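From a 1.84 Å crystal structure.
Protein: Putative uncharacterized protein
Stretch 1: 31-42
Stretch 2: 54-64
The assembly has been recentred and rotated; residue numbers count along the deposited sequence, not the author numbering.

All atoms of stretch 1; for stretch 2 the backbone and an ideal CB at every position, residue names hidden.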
# COMPACT_ATOMS: atom_id res chain seq x y z
N ALA B 31 12.82 -7.71 -4.07
CA ALA B 31 12.12 -8.08 -2.83
C ALA B 31 12.40 -9.53 -2.50
O ALA B 31 12.73 -9.84 -1.36
CB ALA B 31 10.63 -7.88 -2.97
N GLY B 32 12.26 -10.40 -3.50
CA GLY B 32 12.65 -11.80 -3.36
C GLY B 32 14.04 -12.00 -2.82
O GLY B 32 14.29 -12.94 -2.04
N GLN B 33 14.98 -11.13 -3.24
CA GLN B 33 16.35 -11.22 -2.76
C GLN B 33 16.48 -10.92 -1.30
O GLN B 33 17.22 -11.59 -0.62
CB GLN B 33 17.29 -10.25 -3.50
CG GLN B 33 17.71 -10.77 -4.82
CD GLN B 33 18.10 -9.64 -5.74
OE1 GLN B 33 18.65 -8.62 -5.28
NE2 GLN B 33 17.77 -9.77 -7.01
N MET B 34 15.77 -9.90 -0.83
CA MET B 34 15.82 -9.53 0.53
C MET B 34 15.10 -10.59 1.36
O MET B 34 15.55 -10.90 2.46
CB MET B 34 15.23 -8.12 0.77
CG MET B 34 16.17 -6.98 0.26
SD MET B 34 17.75 -7.02 1.10
CE MET B 34 17.37 -7.05 2.86
N LYS B 35 14.00 -11.14 0.81
CA LYS B 35 13.30 -12.21 1.51
C LYS B 35 14.29 -13.34 1.80
O LYS B 35 14.42 -13.78 2.94
CB LYS B 35 12.16 -12.73 0.66
CG LYS B 35 11.46 -14.00 1.20
CD LYS B 35 10.30 -14.29 0.27
CE LYS B 35 9.69 -15.68 0.49
NZ LYS B 35 10.50 -16.70 -0.25
N MET B 36 14.97 -13.80 0.74
CA MET B 36 15.91 -14.92 0.91
C MET B 36 17.04 -14.61 1.87
O MET B 36 17.41 -15.42 2.66
CB MET B 36 16.42 -15.44 -0.43
CG MET B 36 17.19 -16.75 -0.25
SD MET B 36 16.15 -18.12 0.37
CE MET B 36 15.26 -18.42 -1.08
N ASP B 37 17.58 -13.39 1.82
CA ASP B 37 18.60 -13.01 2.73
C ASP B 37 18.12 -12.95 4.18
O ASP B 37 18.84 -13.35 5.11
CB ASP B 37 19.24 -11.69 2.27
CG ASP B 37 20.10 -11.90 1.03
OD1 ASP B 37 20.25 -13.07 0.52
OD2 ASP B 37 20.61 -10.90 0.53
N LEU B 38 16.90 -12.50 4.37
CA LEU B 38 16.40 -12.46 5.72
C LEU B 38 16.19 -13.90 6.20
O LEU B 38 16.51 -14.23 7.33
CB LEU B 38 15.11 -11.67 5.80
CG LEU B 38 14.56 -11.67 7.23
CD1 LEU B 38 15.56 -11.10 8.31
CD2 LEU B 38 13.21 -10.94 7.25
N HIS B 39 15.65 -14.73 5.32
CA HIS B 39 15.46 -16.16 5.66
C HIS B 39 16.77 -16.79 6.09
O HIS B 39 16.87 -17.45 7.12
CB HIS B 39 14.85 -16.89 4.48
CG HIS B 39 14.98 -18.36 4.58
ND1 HIS B 39 16.14 -19.03 4.22
CD2 HIS B 39 14.12 -19.30 5.04
CE1 HIS B 39 15.97 -20.33 4.45
NE2 HIS B 39 14.76 -20.52 4.96
N ASP B 40 17.81 -16.58 5.27
CA ASP B 40 19.11 -17.15 5.56
C ASP B 40 19.73 -16.65 6.86
O ASP B 40 20.35 -17.43 7.58
CB ASP B 40 20.08 -16.93 4.37
CG ASP B 40 19.67 -17.71 3.12
OD1 ASP B 40 18.73 -18.55 3.19
OD2 ASP B 40 20.31 -17.45 2.04
N LEU B 41 19.53 -15.37 7.17
CA LEU B 41 19.90 -14.81 8.47
C LEU B 41 19.21 -15.58 9.63
O LEU B 41 19.87 -16.02 10.57
CB LEU B 41 19.56 -13.30 8.55
CG LEU B 41 19.94 -12.57 9.87
CD1 LEU B 41 21.39 -12.84 10.29
CD2 LEU B 41 19.73 -11.05 9.68
N ALA B 42 17.89 -15.66 9.56
CA ALA B 42 17.14 -16.34 10.61
C ALA B 42 17.65 -17.80 10.74
O ALA B 42 17.90 -18.27 11.83
CB ALA B 42 15.65 -16.34 10.26
N UNK B 54 18.46 -4.37 11.38
CA UNK B 54 18.83 -3.72 10.14
C UNK B 54 18.32 -4.46 8.92
O UNK B 54 17.73 -3.88 8.01
CB UNK B 54 20.35 -3.58 10.06
N UNK B 55 18.56 -5.77 8.91
CA UNK B 55 18.15 -6.60 7.81
C UNK B 55 16.63 -6.61 7.67
O UNK B 55 16.14 -6.47 6.57
CB UNK B 55 18.68 -8.02 8.00
N UNK B 56 15.91 -6.78 8.77
CA UNK B 56 14.43 -6.70 8.76
C UNK B 56 13.89 -5.35 8.27
O UNK B 56 12.95 -5.29 7.52
CB UNK B 56 13.89 -6.97 10.17
N UNK B 57 14.50 -4.25 8.71
CA UNK B 57 14.07 -2.93 8.22
C UNK B 57 14.21 -2.81 6.71
O UNK B 57 13.32 -2.33 6.08
CB UNK B 57 14.88 -1.82 8.90
N UNK B 58 15.35 -3.22 6.16
CA UNK B 58 15.64 -3.14 4.73
C UNK B 58 14.59 -3.96 3.94
O UNK B 58 14.02 -3.53 2.92
CB UNK B 58 17.05 -3.65 4.44
N UNK B 59 14.34 -5.16 4.45
CA UNK B 59 13.36 -6.05 3.87
C UNK B 59 11.96 -5.43 3.93
O UNK B 59 11.22 -5.43 2.95
CB UNK B 59 13.38 -7.40 4.59
N UNK B 60 11.62 -4.87 5.08
CA UNK B 60 10.29 -4.25 5.25
C UNK B 60 10.06 -3.15 4.22
O UNK B 60 9.02 -3.09 3.58
CB UNK B 60 10.14 -3.68 6.66
N UNK B 61 11.07 -2.29 4.03
CA UNK B 61 10.92 -1.16 3.18
C UNK B 61 10.65 -1.51 1.74
O UNK B 61 9.81 -0.91 1.11
CB UNK B 61 12.17 -0.29 3.27
N UNK B 62 11.38 -2.51 1.23
CA UNK B 62 11.17 -2.95 -0.11
C UNK B 62 9.76 -3.59 -0.30
O UNK B 62 9.06 -3.33 -1.27
CB UNK B 62 12.27 -3.94 -0.49
N UNK B 63 9.34 -4.42 0.64
CA UNK B 63 7.99 -4.99 0.54
C UNK B 63 6.90 -3.96 0.69
O UNK B 63 5.84 -4.05 0.03
CB UNK B 63 7.80 -6.08 1.60
N UNK B 64 7.15 -2.93 1.50
CA UNK B 64 6.17 -1.84 1.61
C UNK B 64 6.07 -1.12 0.29
O UNK B 64 4.97 -0.82 -0.17
CB UNK B 64 6.55 -0.86 2.72

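The two helices run nearly antiparallel, with 154° between their N-to-C directions and an axial closest approach of 9.3 Å. Every position of 54-64 has helical backbone angles, so phi/psi selects no special residue; the direction of CA-to-CB and the neighbouring atoms of stretch 1 carry the evidence.

Position 54 points sideways, with nothing of stretch 1 within 5.5 Å of its ideal CB. Any helix-tolerant, polar side chain would do, and Glu-54 is deposited, making no contact.

Position 55 points toward stretch 1. Its ideal CB lies 3.6 Å from Leu-41 CD2 and 4.4 Å from Leu-38 CD1, which leaves an apolar but shallow space: Ala, Val, Thr or Ser would suit. The residue is Thr-55. Its CG2 lies 3.9 Å from Leu-38 CD1, and its OG1 is 3.5 Å from Leu-41 CD2 while hydrogen-bonding elsewhere in the structure.

Position 56 points sideways, its ideal CB 4.8 Å from Leu-38 CD1. Small or flexible polar residues fit equally well; Ala-56 adds a modest flank to the contact. Position 57 is out of reach, stretch 1 sets no demand, and Glu-57 is found there.

Position 58 also points sideways, yet its ideal CB is 3.8 Å from Met-34 CE. A long chain with an aliphatic stem, such as Lys, Arg, Gln or Met, could cover that methyl. Lys-58 does so: its CE comes to 3.4 Å from Met-34 CE.

Position 59 points toward stretch 1, and the CA of 59 is 5.4 Å from Met-34 CA. The ideal CB lies 4.3 Å from Met-34 CB and 4.4 Å from Leu-38 CD2, so a small or beta-branched residue (Ala, Ser, Thr, Val) is favoured. Thr-59, chi1 -59° (m), has OG1 at 3.2 Å from Met-34 CE and 4.0 Å from Leu-38 CB. The hydroxyl's polarity is met within its own helix, where OG1 donates to Thr-55 O at 2.9 Å. Met-34 is thus a knob among Thr-55, Lys-58, Thr-59 and position 62.

Positions 60 and 61 are out of reach and accept many residues; Tyr-60 and Glu-61 occupy them without touching stretch 1.

Position 62 points toward stretch 1, its ideal CB 4.8 Å from Ala-31 CA and 5.0 Å from Met-34 CG. These distances leave room for a medium apolar chain: Val, Leu, Ile or Met. Ile-62 is deposited, and its CG2 packs 4.0 Å from Met-34 CG, closing the Met-34 hole.

Position 63 points sideways with nothing within 5.5 Å of its ideal CB, so a side chain must extend beyond CB to meet Ala-31; Leu, Met, Phe or Lys are plausible. Phe-63 has chi1 -82° (m), and its end comes nearer. Ala-31 CB sits 3.9 Å from the ring centroid, 19° off the normal, a CH-pi contact over one face, while Lys-35 CB lies at the edge, 4.1 Å from Phe-63 CZ.

Position 64 is out of reach and undemanding; Arg-64 extends there without contacting stretch 1.

Stretch 2, residues 54-64: ETAEKTYEIFR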
# COMPACT_ATOMS: atom_id res chain seq x y z
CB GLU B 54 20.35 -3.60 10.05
CG GLU B 54 20.80 -2.59 9.05
CD GLU B 54 22.22 -2.10 9.33
OE1 GLU B 54 23.11 -2.94 9.57
OE2 GLU B 54 22.42 -0.87 9.31
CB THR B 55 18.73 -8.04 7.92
OG1 THR B 55 20.18 -7.98 8.00
CG2 THR B 55 18.34 -8.87 6.72
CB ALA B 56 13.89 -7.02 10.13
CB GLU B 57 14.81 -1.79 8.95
CG GLU B 57 14.56 -0.36 8.39
CD GLU B 57 13.11 0.08 8.49
OE1 GLU B 57 12.39 -0.42 9.38
OE2 GLU B 57 12.69 0.95 7.69
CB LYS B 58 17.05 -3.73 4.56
CG LYS B 58 17.86 -3.37 3.31
CD LYS B 58 19.38 -3.52 3.68
CE LYS B 58 19.72 -4.96 4.18
NZ LYS B 58 20.61 -5.15 5.41
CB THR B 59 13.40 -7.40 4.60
OG1 THR B 59 14.71 -7.95 4.48
CG2 THR B 59 12.39 -8.38 3.93
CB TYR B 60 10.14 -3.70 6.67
CG TYR B 60 8.98 -2.76 6.75
CD1 TYR B 60 7.67 -3.25 6.77
CD2 TYR B 60 9.19 -1.38 6.79
CE1 TYR B 60 6.60 -2.37 6.82
CE2 TYR B 60 8.14 -0.50 6.82
CZ TYR B 60 6.84 -1.00 6.86
OH TYR B 60 5.78 -0.12 6.89
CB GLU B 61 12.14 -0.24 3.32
CG GLU B 61 12.21 0.38 4.71
CD GLU B 61 10.96 1.17 5.12
OE1 GLU B 61 10.16 1.61 4.26
OE2 GLU B 61 10.79 1.38 6.35
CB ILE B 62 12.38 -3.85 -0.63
CG1 ILE B 62 12.25 -4.12 -2.13
CG2 ILE B 62 12.57 -5.15 0.14
CD1 ILE B 62 11.14 -5.00 -2.50
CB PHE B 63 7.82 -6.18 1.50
CG PHE B 63 8.38 -7.46 0.94
CD1 PHE B 63 7.60 -8.25 0.09
CD2 PHE B 63 9.67 -7.88 1.25
CE1 PHE B 63 8.11 -9.45 -0.44
CE2 PHE B 63 10.20 -9.06 0.70
CZ PHE B 63 9.42 -9.84 -0.13
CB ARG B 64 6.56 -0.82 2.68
CG ARG B 64 5.49 0.29 2.78
CD ARG B 64 5.85 1.25 3.87
NE ARG B 64 4.92 2.38 4.01
CZ ARG B 64 3.69 2.31 4.55
NH1 ARG B 64 3.20 1.17 5.01
NH2 ARG B 64 2.95 3.41 4.62
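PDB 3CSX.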